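Local coordinates for protein HspA (Thermosynechococcus vulcanus, PDB 6EWN) that probably acts as a small heat shock protein chaperone, this chain holding its alpha-crystallin-type domain, at residues A[22-28]-A[42-46]. Numbering follows the deposited sequence. Where two conformers were deposited one is given.
With URE (urea), chain D; URE (urea), chain M; URE (urea), chain R.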
loop_
_atom_site.group_PDB
_atom_site.type_symbol
_atom_site.label_atom_id
_atom_site.label_comp_id
_atom_site.label_asym_id
_atom_site.label_seq_id
_atom_site.Cartn_x
_atom_site.Cartn_y
_atom_site.Cartn_z
ATOM N N PRO A 22 -0.720 -7.726 0.447
ATOM C CA PRO A 22 -1.747 -8.778 0.318
ATOM C C PRO A 22 -2.487 -9.095 1.609
ATOM O O PRO A 22 -1.918 -9.099 2.701
ATOM C CB PRO A 22 -0.958 -10.002 -0.156
ATOM C CG PRO A 22 0.408 -9.781 0.335
ATOM C CD PRO A 22 0.641 -8.293 0.326
ATOM N N GLY A 23 -3.777 -9.424 1.443
ATOM C CA GLY A 23 -4.696 -9.795 2.508
ATOM C C GLY A 23 -4.592 -8.959 3.752
ATOM O O GLY A 23 -3.800 -9.277 4.635
ATOM N N MET A 24 -5.428 -7.922 3.759
ATOM C CA MET A 24 -5.318 -7.022 5.105
ATOM C C MET A 24 -6.360 -5.860 5.198
ATOM O O MET A 24 -6.284 -4.634 4.895
ATOM C CB MET A 24 -3.972 -6.302 5.247
ATOM C CG MET A 24 -2.899 -6.668 4.229
ATOM S SD MET A 24 -1.236 -6.378 4.862
ATOM C CE MET A 24 -1.245 -4.602 5.120
ATOM N N ASP A 25 -7.547 -6.451 5.405
ATOM C CA ASP A 25 -8.753 -5.648 5.416
ATOM C C ASP A 25 -8.381 -4.198 5.694
ATOM O O ASP A 25 -7.259 -3.911 6.115
ATOM C CB ASP A 25 -9.744 -6.200 6.458
ATOM C CG ASP A 25 -9.160 -6.278 7.848
ATOM O OD1 ASP A 25 -7.983 -6.703 7.946
ATOM O OD2 ASP A 25 -9.885 -5.932 8.822
ATOM N N PRO A 26 -9.266 -3.276 5.490
ATOM C CA PRO A 26 -8.940 -1.868 5.762
ATOM C C PRO A 26 -8.296 -1.632 7.122
ATOM O O PRO A 26 -7.642 -0.606 7.350
ATOM C CB PRO A 26 -10.308 -1.194 5.685
ATOM C CG PRO A 26 -11.115 -2.051 4.805
ATOM C CD PRO A 26 -10.681 -3.449 5.147
ATOM N N LYS A 27 -8.494 -2.585 8.035
ATOM C CA LYS A 27 -8.020 -2.491 9.400
ATOM C C LYS A 27 -6.628 -3.026 9.546
ATOM O O LYS A 27 -6.130 -3.120 10.669
ATOM C CB LYS A 27 -8.946 -3.261 10.304
ATOM C CG LYS A 27 -10.413 -3.034 10.049
ATOM C CD LYS A 27 -10.852 -1.638 10.440
ATOM C CE LYS A 27 -12.339 -1.595 10.429
ATOM N NZ LYS A 27 -12.942 -0.526 11.270
ATOM N N ASP A 28 -6.011 -3.403 8.436
ATOM C CA ASP A 28 -4.658 -3.916 8.412
ATOM C C ASP A 28 -3.713 -3.073 7.565
ATOM O O ASP A 28 -2.513 -3.367 7.516
ATOM C CB ASP A 28 -4.660 -5.346 7.890
ATOM C CG ASP A 28 -5.143 -6.336 8.876
ATOM O OD1 ASP A 28 -5.269 -6.015 10.065
ATOM O OD2 ASP A 28 -5.330 -7.474 8.454
ATOM N N GLY A 42 1.444 -0.963 7.490
ATOM C CA GLY A 42 0.452 -2.023 7.627
ATOM C C GLY A 42 1.042 -3.194 8.377
ATOM O O GLY A 42 2.228 -3.207 8.700
ATOM N N GLU A 43 0.168 -4.167 8.683
ATOM C CA GLU A 43 0.527 -5.460 9.281
ATOM C C GLU A 43 -0.586 -6.502 9.230
ATOM O O GLU A 43 -1.698 -6.267 9.709
ATOM C CB GLU A 43 0.932 -5.306 10.744
ATOM C CG GLU A 43 1.974 -6.300 11.133
ATOM C CD GLU A 43 2.499 -6.076 12.488
ATOM O OE1 GLU A 43 2.018 -6.798 13.376
ATOM O OE2 GLU A 43 3.400 -5.198 12.636
ATOM N N ARG A 44 -0.267 -7.697 8.731
ATOM C CA ARG A 44 -1.228 -8.799 8.717
ATOM C C ARG A 44 -1.304 -9.466 10.089
ATOM O O ARG A 44 -0.314 -10.039 10.559
ATOM C CB ARG A 44 -0.849 -9.835 7.661
ATOM C CG ARG A 44 -2.012 -10.607 7.172
ATOM C CD ARG A 44 -1.787 -11.038 5.752
ATOM N NE ARG A 44 -0.679 -11.983 5.562
ATOM C CZ ARG A 44 -0.836 -13.254 5.221
ATOM N NH1 ARG A 44 -2.048 -13.761 5.053
ATOM N NH2 ARG A 44 0.221 -14.025 5.068
ATOM N N LYS A 45 -2.492 -9.438 10.695
ATOM C CA LYS A 45 -2.726 -10.006 12.014
ATOM C C LYS A 45 -2.686 -11.547 11.960
ATOM O O LYS A 45 -2.621 -12.178 10.899
ATOM C CB LYS A 45 -4.062 -9.497 12.558
ATOM C CG LYS A 45 -5.272 -9.567 11.575
ATOM C CD LYS A 45 -5.378 -10.933 10.823
ATOM C CE LYS A 45 -6.528 -11.029 9.823
ATOM N NZ LYS A 45 -6.597 -12.418 9.260
ATOM N N SER A 46 -2.710 -12.172 13.113
ATOM C CA SER A 46 -2.703 -13.624 13.099
ATOM C C SER A 46 -4.005 -14.161 12.502
ATOM O O SER A 46 -5.107 -13.777 12.908
ATOM C CB SER A 46 -2.476 -14.170 14.500
ATOM O OG SER A 46 -2.132 -15.547 14.443
HETATM C C URE D . 1.082 -14.403 8.079
HETATM O O URE D . 0.383 -13.711 8.696
HETATM N N1 URE D . 2.194 -13.842 7.385
HETATM N N2 URE D . 0.885 -15.834 8.053
HETATM C C URE M . -7.367 -3.127 13.787
HETATM O O URE M . -6.325 -3.565 14.080
HETATM N N1 URE M . -7.667 -1.736 14.033
HETATM N N2 URE M . -8.321 -4.040 13.219
HETATM C C URE R . -0.020 -16.580 17.058
HETATM O O URE R . 1.042 -17.121 16.803
HETATM N N1 URE R . -0.062 -15.321 17.493
HETATM N N2 URE R . -1.174 -17.228 16.910
#
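Gly42 lies against two groups of the 22-28 segment: its CA sits 4.0 Å from Met24 CE in one of two conformers of that methionine, with the carbonyl oxygen of Asp28 close by. The tight approach to Asp28 O is consistent with a glycine at this point. Next comes Glu43, whose N-H is given to that same carbonyl: Glu43 N to Asp28 O measures 3.0 Å, and the bond is fairly straight, 160° at the hydrogen, with the donor tilted somewhat out of the carbonyl plane. The CB of Glu43 is directed away from 22-28, and its side chain touches Lys64. At Arg44, CG lies anti to the backbone N (chi1 -154°), and the chain then bends at chi3 as its aliphatic part passes the carbonyls of Pro22 and Gly23, with CD 3.6 Å from Pro22 O. A urea lies over one face of the guanidinium, its oxygen offset toward the rim; Phe60 and Tyr62 also touch this side chain, whereas its buried NE finds no partner. An alanine here is likely to deprive the urea of the group it rests over and uncover the Pro22 and Gly23 carbonyls. Lys45 crosses Asp28 at about a right angle, CG 3.8 Å from Asp28 OD2, but its NZ stays 5.2 Å from that oxygen, so the opposite charges are not in contact and any attraction is probably weak. The whole joins the short turn before strand 29-33 to the chain leaving strand 38-42, with one backbone bond at the open end of this antiparallel beta hairpin, within the alpha-crystallin domain of a small heat shock protein.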